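Side-chain contacts in protein (superoxide dismutase) (Aquifex pyrophilus, PDB 1COJ), which catalyses the dismutation of superoxide to hydrogen peroxide and oxygen at an iron centre, one iron per subunit of a homotetramer: residues Q23-P26 / H27-H31; M76-V79 / L80-Y84; T164-H167 / A168-V171. All coordinates share one frame; numbering follows the deposited sequence.

Interaction 1. Residues Q23-P26 / H27-H31. With FE (Fe (III) ion), chain B.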
ATOM      1  N   GLN A  23      -9.808   2.069  27.936  1.00 13.32           N
ATOM      2  CA  GLN A  23      -9.546   1.753  26.536  1.00 12.97           C
ATOM      3  C   GLN A  23     -10.165   2.816  25.625  1.00 13.51           C
ATOM      4  O   GLN A  23      -9.543   3.265  24.654  1.00 14.31           O
ATOM      5  CB  GLN A  23     -10.122   0.370  26.203  1.00 12.13           C
ATOM      6  CG  GLN A  23     -10.009  -0.047  24.745  1.00 12.51           C
ATOM      7  CD  GLN A  23      -8.578  -0.186  24.286  1.00 11.83           C
ATOM      8  OE1 GLN A  23      -7.962  -1.239  24.441  1.00 11.95           O
ATOM      9  NE2 GLN A  23      -8.033   0.885  23.729  1.00 12.25           N
ATOM     10  N   ILE A  24     -11.387   3.220  25.952  1.00 10.94           N
ATOM     11  CA  ILE A  24     -12.114   4.221  25.179  1.00 11.65           C
ATOM     12  C   ILE A  24     -11.453   5.602  25.181  1.00 13.20           C
ATOM     13  O   ILE A  24     -11.391   6.266  24.143  1.00 12.23           O
ATOM     14  CB  ILE A  24     -13.570   4.360  25.692  1.00 11.89           C
ATOM     15  CG1 ILE A  24     -14.350   3.063  25.450  1.00 14.40           C
ATOM     16  CG2 ILE A  24     -14.267   5.549  25.035  1.00 12.33           C
ATOM     17  CD1 ILE A  24     -14.512   2.690  23.989  1.00 15.92           C
ATOM     18  N   GLU A  25     -10.930   6.013  26.333  1.00 12.77           N
ATOM     19  CA  GLU A  25     -10.316   7.331  26.481  1.00 13.89           C
ATOM     20  C   GLU A  25      -9.295   7.736  25.410  1.00 13.17           C
ATOM     21  O   GLU A  25      -9.531   8.691  24.662  1.00 12.64           O
ATOM     22  CB  GLU A  25      -9.735   7.495  27.895  1.00 16.03           C
ATOM     23  CG  GLU A  25      -9.302   8.924  28.254  1.00 18.45           C
ATOM     24  CD  GLU A  25     -10.468   9.905  28.392  1.00 22.44           C
ATOM     25  OE1 GLU A  25     -10.209  11.123  28.520  1.00 24.55           O
ATOM     26  OE2 GLU A  25     -11.640   9.468  28.386  1.00 21.69           O
ATOM     27  N   PRO A  26      -8.165   7.013  25.298  1.00 11.18           N
ATOM     28  CA  PRO A  26      -7.185   7.398  24.280  1.00 11.17           C
ATOM     29  C   PRO A  26      -7.697   7.221  22.852  1.00 11.36           C
ATOM     30  O   PRO A  26      -7.347   7.996  21.961  1.00 11.53           O
ATOM     31  CB  PRO A  26      -6.000   6.479  24.580  1.00 11.38           C
ATOM     32  CG  PRO A  26      -6.651   5.252  25.116  1.00 10.96           C
ATOM     33  CD  PRO A  26      -7.704   5.823  26.039  1.00 11.73           C
ATOM     34  N   HIS A  27      -8.551   6.227  22.645  1.00 11.17           N
ATOM     35  CA  HIS A  27      -9.092   5.956  21.317  1.00 12.10           C
ATOM     36  C   HIS A  27      -9.922   7.132  20.812  1.00 13.35           C
ATOM     37  O   HIS A  27      -9.753   7.577  19.671  1.00 11.82           O
ATOM     38  CB  HIS A  27      -9.938   4.678  21.334  1.00 11.48           C
ATOM     39  CG  HIS A  27     -10.138   4.064  19.983  1.00 13.92           C
ATOM     40  ND1 HIS A  27     -10.933   2.961  19.745  1.00 14.16           N
ATOM     41  CD2 HIS A  27      -9.623   4.411  18.773  1.00 13.93           C
ATOM     42  CE1 HIS A  27     -10.875   2.682  18.434  1.00 17.87           C
ATOM     43  NE2 HIS A  27     -10.091   3.535  17.800  1.00 18.29           N
ATOM     44  N   PHE A  28     -10.777   7.660  21.681  1.00 12.86           N
ATOM     45  CA  PHE A  28     -11.645   8.779  21.335  1.00 13.05           C
ATOM     46  C   PHE A  28     -10.948  10.136  21.415  1.00 12.55           C
ATOM     47  O   PHE A  28     -10.963  10.908  20.456  1.00 12.34           O
ATOM     48  CB  PHE A  28     -12.882   8.787  22.240  1.00 12.39           C
ATOM     49  CG  PHE A  28     -13.979   9.692  21.758  1.00 11.97           C
ATOM     50  CD1 PHE A  28     -14.986   9.201  20.931  1.00 11.33           C
ATOM     51  CD2 PHE A  28     -13.998  11.037  22.116  1.00 11.29           C
ATOM     52  CE1 PHE A  28     -16.002  10.039  20.461  1.00 12.15           C
ATOM     53  CE2 PHE A  28     -15.005  11.883  21.653  1.00 12.26           C
ATOM     54  CZ  PHE A  28     -16.010  11.384  20.824  1.00 11.40           C
ATOM     55  N   GLU A  29     -10.325  10.408  22.555  1.00 12.37           N
ATOM     56  CA  GLU A  29      -9.657  11.679  22.796  1.00 12.20           C
ATOM     57  C   GLU A  29      -8.365  11.940  22.034  1.00 11.13           C
ATOM     58  O   GLU A  29      -8.082  13.083  21.683  1.00 12.76           O
ATOM     59  CB  GLU A  29      -9.414  11.870  24.297  1.00 12.22           C
ATOM     60  CG  GLU A  29     -10.674  11.835  25.153  1.00 14.69           C
ATOM     61  CD  GLU A  29     -11.666  12.936  24.811  1.00 16.09           C
ATOM     62  OE1 GLU A  29     -11.246  14.011  24.328  1.00 17.34           O
ATOM     63  OE2 GLU A  29     -12.875  12.728  25.039  1.00 17.04           O
ATOM     64  N   ALA A  30      -7.567  10.907  21.789  1.00 11.29           N
ATOM     65  CA  ALA A  30      -6.308  11.106  21.083  1.00 11.91           C
ATOM     66  C   ALA A  30      -6.352  10.746  19.603  1.00 12.63           C
ATOM     67  O   ALA A  30      -6.071  11.587  18.746  1.00 13.85           O
ATOM     68  CB  ALA A  30      -5.180  10.351  21.777  1.00 10.26           C
ATOM     69  N   HIS A  31      -6.702   9.499  19.307  1.00 11.36           N
ATOM     70  CA  HIS A  31      -6.753   9.027  17.930  1.00 12.08           C
ATOM     71  C   HIS A  31      -7.830   9.669  17.082  1.00 11.20           C
ATOM     72  O   HIS A  31      -7.527  10.342  16.101  1.00 12.96           O
ATOM     73  CB  HIS A  31      -6.876   7.508  17.902  1.00 10.63           C
ATOM     74  CG  HIS A  31      -5.701   6.809  18.513  1.00 12.46           C
ATOM     75  ND1 HIS A  31      -4.442   6.865  17.950  1.00 11.05           N
ATOM     76  CD2 HIS A  31      -5.570   6.101  19.658  1.00 12.54           C
ATOM     77  CE1 HIS A  31      -3.585   6.220  18.726  1.00 12.95           C
ATOM     78  NE2 HIS A  31      -4.239   5.749  19.767  1.00 12.39           N
TER
HETATM   79 FE    FE B 213      -9.225   3.315  15.863  0.55 20.15          FE
HETATM   80  O   HOH W   1      -8.554   2.913  14.021  1.00 13.62           O
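Pro26 and His27 carry most of this local contact within helix 21-47, with Glu25 and Glu29 at its outer side. Pro26 has no N-H to give to the turn before it, and the helix kinks there. Its carbonyl is gripped twice in the wider pi-type turn that follows: His31 N comes almost in line with the carbonyl to Pro26 O at 3.1 Å, while Ala30 N reaches Pro26 O at 2.9 Å from 39° above the carbonyl plane, away from a lone pair. Ala30 CB packs against the same oxygen, and CD2 of the His31 ring lies 3.5 Å from Pro26 O. His27 extends CG anti to the backbone N (chi1 -160°), its CB resting near Gln23 O and Ile24 O, and its ring turns off the helix to the metal, where His27 NE2 binds the iron at 2.1 Å. His81, Asp163 and His167 complete the protein ligands. On the outer side the chains of Glu25 and Glu29 run at a slant to each other, Glu25 OE1 meeting Glu29 CG at 3.5 Å with the carboxylate planes 29° apart. Lys12 forms salt bridges with both acids and Lys33 with Glu29. His31 NE2 is hydrogen-bonded to Tyr170 OH of the second subunit. The chemistry implies that the two like charges, 4.7 Å apart between Glu25 OE1 and Glu29 OE2, are probably made tolerable by these lysines.

Interaction 2. Residues M76-V79 / L80-Y84. With FE (Fe (III) ion), chain B.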
ATOM      1  N   MET A  76     -11.274   9.301   6.294  1.00  7.76           N
ATOM      2  CA  MET A  76     -11.810   7.976   6.582  1.00  8.60           C
ATOM      3  C   MET A  76     -11.612   7.671   8.060  1.00  9.81           C
ATOM      4  O   MET A  76     -12.450   7.023   8.686  1.00  9.79           O
ATOM      5  CB  MET A  76     -11.156   6.905   5.707  1.00  7.53           C
ATOM      6  CG  MET A  76     -11.686   6.873   4.280  1.00  8.92           C
ATOM      7  SD  MET A  76     -13.422   6.386   4.180  1.00 12.88           S
ATOM      8  CE  MET A  76     -14.271   7.979   4.187  1.00  8.88           C
ATOM      9  N   GLY A  77     -10.505   8.159   8.613  1.00 10.86           N
ATOM     10  CA  GLY A  77     -10.232   7.973  10.026  1.00 10.71           C
ATOM     11  C   GLY A  77     -11.361   8.600  10.828  1.00 11.29           C
ATOM     12  O   GLY A  77     -11.855   7.997  11.775  1.00 11.43           O
ATOM     13  N   VAL A  78     -11.795   9.792  10.426  1.00 10.16           N
ATOM     14  CA  VAL A  78     -12.898  10.471  11.107  1.00 10.06           C
ATOM     15  C   VAL A  78     -14.217   9.691  10.955  1.00 11.88           C
ATOM     16  O   VAL A  78     -14.814   9.250  11.943  1.00 10.14           O
ATOM     17  CB  VAL A  78     -13.106  11.917  10.551  1.00  9.18           C
ATOM     18  CG1 VAL A  78     -14.351  12.562  11.155  1.00  7.19           C
ATOM     19  CG2 VAL A  78     -11.882  12.779  10.827  1.00  7.36           C
ATOM     20  N   VAL A  79     -14.644   9.508   9.708  1.00 10.63           N
ATOM     21  CA  VAL A  79     -15.894   8.831   9.389  1.00 10.32           C
ATOM     22  C   VAL A  79     -16.042   7.440   9.999  1.00  8.92           C
ATOM     23  O   VAL A  79     -17.054   7.148  10.643  1.00  9.38           O
ATOM     24  CB  VAL A  79     -16.101   8.751   7.854  1.00 11.86           C
ATOM     25  CG1 VAL A  79     -17.309   7.890   7.526  1.00 13.35           C
ATOM     26  CG2 VAL A  79     -16.293  10.150   7.276  1.00 14.14           C
ATOM     27  N   LEU A  80     -15.040   6.591   9.803  1.00  9.33           N
ATOM     28  CA  LEU A  80     -15.076   5.229  10.327  1.00  8.55           C
ATOM     29  C   LEU A  80     -15.180   5.207  11.848  1.00  9.36           C
ATOM     30  O   LEU A  80     -15.918   4.397  12.407  1.00  7.46           O
ATOM     31  CB  LEU A  80     -13.863   4.436   9.833  1.00 10.02           C
ATOM     32  CG  LEU A  80     -14.009   3.631   8.529  1.00 13.00           C
ATOM     33  CD1 LEU A  80     -15.069   4.191   7.603  1.00 15.89           C
ATOM     34  CD2 LEU A  80     -12.662   3.544   7.832  1.00 12.41           C
ATOM     35  N   HIS A  81     -14.467   6.111  12.518  1.00  9.33           N
ATOM     36  CA  HIS A  81     -14.534   6.171  13.974  1.00  9.62           C
ATOM     37  C   HIS A  81     -15.905   6.630  14.454  1.00  9.86           C
ATOM     38  O   HIS A  81     -16.430   6.099  15.435  1.00 12.47           O
ATOM     39  CB  HIS A  81     -13.426   7.054  14.553  1.00  6.29           C
ATOM     40  CG  HIS A  81     -12.109   6.350  14.676  1.00  9.37           C
ATOM     41  ND1 HIS A  81     -11.129   6.379  13.711  1.00  8.37           N
ATOM     42  CD2 HIS A  81     -11.649   5.516  15.641  1.00  9.99           C
ATOM     43  CE1 HIS A  81     -10.136   5.578  14.098  1.00 12.91           C
ATOM     44  NE2 HIS A  81     -10.404   5.031  15.264  1.00 13.98           N
ATOM     45  N   GLU A  82     -16.507   7.578  13.743  1.00 10.56           N
ATOM     46  CA  GLU A  82     -17.829   8.058  14.125  1.00  9.69           C
ATOM     47  C   GLU A  82     -18.876   6.961  13.973  1.00  9.40           C
ATOM     48  O   GLU A  82     -19.795   6.855  14.788  1.00 10.64           O
ATOM     49  CB  GLU A  82     -18.205   9.300  13.325  1.00  8.92           C
ATOM     50  CG  GLU A  82     -17.337  10.486  13.680  1.00  8.95           C
ATOM     51  CD  GLU A  82     -17.766  11.775  13.014  1.00 13.14           C
ATOM     52  OE1 GLU A  82     -17.234  12.829  13.411  1.00 13.92           O
ATOM     53  OE2 GLU A  82     -18.616  11.747  12.099  1.00 15.18           O
ATOM     54  N   LEU A  83     -18.721   6.132  12.946  1.00  9.24           N
ATOM     55  CA  LEU A  83     -19.642   5.022  12.708  1.00  8.24           C
ATOM     56  C   LEU A  83     -19.435   3.930  13.760  1.00  8.80           C
ATOM     57  O   LEU A  83     -20.378   3.252  14.171  1.00  9.71           O
ATOM     58  CB  LEU A  83     -19.419   4.447  11.305  1.00  9.70           C
ATOM     59  CG  LEU A  83     -19.821   5.322  10.113  1.00  9.60           C
ATOM     60  CD1 LEU A  83     -19.241   4.757   8.831  1.00 10.78           C
ATOM     61  CD2 LEU A  83     -21.337   5.406  10.020  1.00 11.63           C
ATOM     62  N   TYR A  84     -18.190   3.785  14.196  1.00  9.17           N
ATOM     63  CA  TYR A  84     -17.809   2.798  15.201  1.00  9.68           C
ATOM     64  C   TYR A  84     -18.343   3.157  16.596  1.00 11.39           C
ATOM     65  O   TYR A  84     -19.113   2.400  17.187  1.00 11.55           O
ATOM     66  CB  TYR A  84     -16.281   2.672  15.208  1.00  6.55           C
ATOM     67  CG  TYR A  84     -15.683   1.823  16.307  1.00  8.88           C
ATOM     68  CD1 TYR A  84     -15.743   0.433  16.257  1.00  8.30           C
ATOM     69  CD2 TYR A  84     -14.997   2.414  17.366  1.00  8.48           C
ATOM     70  CE1 TYR A  84     -15.124  -0.351  17.231  1.00  8.15           C
ATOM     71  CE2 TYR A  84     -14.376   1.641  18.347  1.00  9.96           C
ATOM     72  CZ  TYR A  84     -14.437   0.261  18.269  1.00 10.72           C
ATOM     73  OH  TYR A  84     -13.748  -0.503  19.187  1.00 10.93           O
TER
HETATM   74 FE    FE B 213      -9.225   3.315  15.863  0.55 20.15          FE
HETATM   75  O   HOH W   1      -8.554   2.913  14.021  1.00 13.62           O
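With CG beside its backbone N and anti to the carbonyl carbon (chi1 -82°), His81 sends ND1 back to Gly77 O one turn earlier and NE2 out to the iron. This is a regular turn of helix 63-86, in the alpha-hairpin domain of the iron/manganese superoxide dismutases. His81 ND1 donates a hydrogen bond to Gly77 O, 2.6 Å between the two atoms, with an N-H...O angle of 154°; the oxygen lies only 1° out of the imidazole plane, and the bond to Gly77 O and the iron at NE2 together set the rotation of the ring. His81 N gives Gly77 O a second, weak bond. At the other end of the ring His81 NE2 binds the iron at 2.2 Å, which makes Gly77 O a second-shell group and probably renders the imidazole a stronger donor to the metal. Trp128 meets this ring edge-to-face.

Away from the metal the packing is largely apolar. Val79 and Leu83 run side by side in the same direction, Val79 CG1 touching Leu83 CD1 at 3.9 Å, and Phe136 and Ile211 of the third subunit pack on them. Leu80 folds over the preceding turn, its CD2 lying 4.3 Å from Met76 CB. The extended Glu82 chain lies alongside Val78, its carboxylate hydrogen-bonded through OE1 to Tyr32 OH, and that same Glu82 OE1 passes 3.7 Å from Val78 CG1.

Interaction 3. Residues T164-H167 / A168-V171. With FE (Fe (III) ion), chain B.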
ATOM      1  N   THR A 164     -10.032  -2.727  13.859  1.00  9.99           N
ATOM      2  CA  THR A 164      -9.086  -3.774  14.225  1.00 10.35           C
ATOM      3  C   THR A 164      -7.680  -3.224  14.445  1.00 10.48           C
ATOM      4  O   THR A 164      -6.724  -3.982  14.581  1.00 12.53           O
ATOM      5  CB  THR A 164      -9.068  -4.955  13.211  1.00  9.49           C
ATOM      6  OG1 THR A 164      -8.635  -4.496  11.927  1.00 13.07           O
ATOM      7  CG2 THR A 164     -10.448  -5.575  13.085  1.00  9.22           C
ATOM      8  N   TYR A 165      -7.545  -1.898  14.449  1.00 11.13           N
ATOM      9  CA  TYR A 165      -6.249  -1.275  14.713  1.00  9.89           C
ATOM     10  C   TYR A 165      -5.899  -1.686  16.132  1.00 11.04           C
ATOM     11  O   TYR A 165      -6.781  -1.783  16.987  1.00 10.95           O
ATOM     12  CB  TYR A 165      -6.339   0.248  14.670  1.00  9.81           C
ATOM     13  CG  TYR A 165      -6.047   0.871  13.322  1.00 10.78           C
ATOM     14  CD1 TYR A 165      -4.896   1.635  13.125  1.00 11.88           C
ATOM     15  CD2 TYR A 165      -6.935   0.730  12.253  1.00 11.13           C
ATOM     16  CE1 TYR A 165      -4.633   2.252  11.895  1.00 13.53           C
ATOM     17  CE2 TYR A 165      -6.682   1.341  11.013  1.00 10.77           C
ATOM     18  CZ  TYR A 165      -5.529   2.103  10.842  1.00 11.99           C
ATOM     19  OH  TYR A 165      -5.281   2.738   9.635  1.00 11.38           O
ATOM     20  N   GLU A 166      -4.614  -1.866  16.402  1.00 12.34           N
ATOM     21  CA  GLU A 166      -4.169  -2.285  17.724  1.00 13.34           C
ATOM     22  C   GLU A 166      -4.584  -1.362  18.866  1.00 13.16           C
ATOM     23  O   GLU A 166      -4.855  -1.829  19.969  1.00 13.48           O
ATOM     24  CB  GLU A 166      -2.661  -2.511  17.721  1.00 12.66           C
ATOM     25  CG  GLU A 166      -2.267  -3.623  16.770  1.00 14.64           C
ATOM     26  CD  GLU A 166      -0.777  -3.873  16.706  1.00 18.39           C
ATOM     27  OE1 GLU A 166       0.017  -2.909  16.777  1.00 15.97           O
ATOM     28  OE2 GLU A 166      -0.401  -5.055  16.562  1.00 19.53           O
ATOM     29  N   HIS A 167      -4.678  -0.063  18.602  1.00 12.90           N
ATOM     30  CA  HIS A 167      -5.072   0.880  19.645  1.00 12.97           C
ATOM     31  C   HIS A 167      -6.516   0.681  20.111  1.00 13.45           C
ATOM     32  O   HIS A 167      -6.893   1.124  21.196  1.00 14.00           O
ATOM     33  CB  HIS A 167      -4.846   2.335  19.198  1.00 14.67           C
ATOM     34  CG  HIS A 167      -5.638   2.743  17.993  1.00 15.00           C
ATOM     35  ND1 HIS A 167      -5.101   3.373  16.890  1.00 13.69           N
ATOM     36  CD2 HIS A 167      -6.967   2.642  17.741  1.00 15.08           C
ATOM     37  CE1 HIS A 167      -6.095   3.627  16.033  1.00 16.42           C
ATOM     38  NE2 HIS A 167      -7.244   3.197  16.512  1.00 19.60           N
ATOM     39  N   ALA A 168      -7.310  -0.016  19.305  1.00 10.81           N
ATOM     40  CA  ALA A 168      -8.710  -0.253  19.630  1.00 11.01           C
ATOM     41  C   ALA A 168      -8.937  -1.268  20.755  1.00 11.76           C
ATOM     42  O   ALA A 168      -9.946  -1.185  21.470  1.00 12.44           O
ATOM     43  CB  ALA A 168      -9.464  -0.684  18.381  1.00 12.57           C
ATOM     44  N   TYR A 169      -7.987  -2.183  20.947  1.00 11.58           N
ATOM     45  CA  TYR A 169      -8.121  -3.231  21.964  1.00 11.71           C
ATOM     46  C   TYR A 169      -6.895  -3.531  22.832  1.00 11.74           C
ATOM     47  O   TYR A 169      -6.991  -4.298  23.797  1.00 12.30           O
ATOM     48  CB  TYR A 169      -8.578  -4.532  21.290  1.00 11.20           C
ATOM     49  CG  TYR A 169      -7.627  -5.052  20.224  1.00 13.03           C
ATOM     50  CD1 TYR A 169      -6.574  -5.903  20.557  1.00 13.56           C
ATOM     51  CD2 TYR A 169      -7.767  -4.674  18.886  1.00 14.05           C
ATOM     52  CE1 TYR A 169      -5.680  -6.364  19.589  1.00 12.58           C
ATOM     53  CE2 TYR A 169      -6.879  -5.131  17.908  1.00 14.69           C
ATOM     54  CZ  TYR A 169      -5.837  -5.973  18.267  1.00 16.67           C
ATOM     55  OH  TYR A 169      -4.935  -6.401  17.314  1.00 16.17           O
ATOM     56  N   TYR A 170      -5.756  -2.919  22.522  1.00 10.27           N
ATOM     57  CA  TYR A 170      -4.540  -3.196  23.275  1.00 11.82           C
ATOM     58  C   TYR A 170      -4.550  -2.912  24.771  1.00 13.68           C
ATOM     59  O   TYR A 170      -3.881  -3.610  25.532  1.00 14.25           O
ATOM     60  CB  TYR A 170      -3.318  -2.549  22.621  1.00 10.25           C
ATOM     61  CG  TYR A 170      -2.222  -3.550  22.388  1.00 12.03           C
ATOM     62  CD1 TYR A 170      -2.249  -4.400  21.282  1.00 11.29           C
ATOM     63  CD2 TYR A 170      -1.199  -3.705  23.318  1.00 13.81           C
ATOM     64  CE1 TYR A 170      -1.283  -5.381  21.124  1.00 11.63           C
ATOM     65  CE2 TYR A 170      -0.245  -4.666  23.171  1.00 14.66           C
ATOM     66  CZ  TYR A 170      -0.281  -5.510  22.083  1.00 13.44           C
ATOM     67  OH  TYR A 170       0.668  -6.511  21.985  1.00 13.90           O
ATOM     68  N   VAL A 171      -5.304  -1.908  25.201  1.00 14.31           N
ATOM     69  CA  VAL A 171      -5.366  -1.579  26.622  1.00 14.15           C
ATOM     70  C   VAL A 171      -6.032  -2.712  27.411  1.00 13.69           C
ATOM     71  O   VAL A 171      -5.528  -3.127  28.453  1.00 15.89           O
ATOM     72  CB  VAL A 171      -6.135  -0.249  26.868  1.00 14.42           C
ATOM     73  CG1 VAL A 171      -6.295   0.010  28.369  1.00 13.38           C
ATOM     74  CG2 VAL A 171      -5.406   0.916  26.199  1.00 11.89           C
TER
HETATM   75 FE    FE B 213      -9.225   3.315  15.863  0.55 20.15          FE
HETATM   76  O   HOH W   1      -8.554   2.913  14.021  1.00 13.62           O
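The Tyr169 ring has Glu166 O over the centre of one face, 4.1 Å above the plane, and Thr164 O in plane at its edge, 3.5 Å from Tyr169 CE2. On the His167 ring, Tyr165 CB lies over one face, 3.6 Å above the plane and offset toward the rim. Glu166 O lies at the edge of the Tyr170 ring, near its plane. Tyr169 CG sits between its own N and carbonyl carbon (chi1 60°), which folds the ring back over the chain it follows; the planes of the Glu166 carboxylate and the Tyr169 ring are 84° apart. Tyr169 OH is hydrogen-bonded to Arg177 NH2. With the ring cut back to an alanine, Arg177 is likely to lose this partner and a gap to open beside the carbonyls of Thr164 and Glu166.

The backbone turns tightly after strand 157-163: Ala168 N bonds Tyr165 O at 3.0 Å from 48° out of the carbonyl plane, and Tyr170 N meets Glu166 O at 2.9 Å. His167 NE2 binds the iron at 2.1 Å, while its ND1 is hydrogen-bonded to Glu166 OE2 of the second subunit. The bond is reciprocal, so in each subunit His167 is probably held in its orientation by its neighbour's carboxylate, which is also likely to polarise the imidazole.

From the N terminus the three contacts come in series, neither nested nor crossing, and each closes only a turn of a few residues. Interaction 1 lies on helix 21-47 and interaction 2 on helix 63-86, the two long helices of the alpha-hairpin domain; interaction 3 follows strand 157-163 in the C-terminal domain. Their centres are about 13 Å (1 and 2), 10 Å (1 and 3) and 15 Å (2 and 3) apart, yet all reach the same iron and share its bound water. The metal therefore ties the hairpin to the C-terminal domain. Interactions 1 and 3 also meet directly, Gln23 NE2 lying 2.8 Å from His167 O, and both border the second subunit, whereas interaction 2 borders the third.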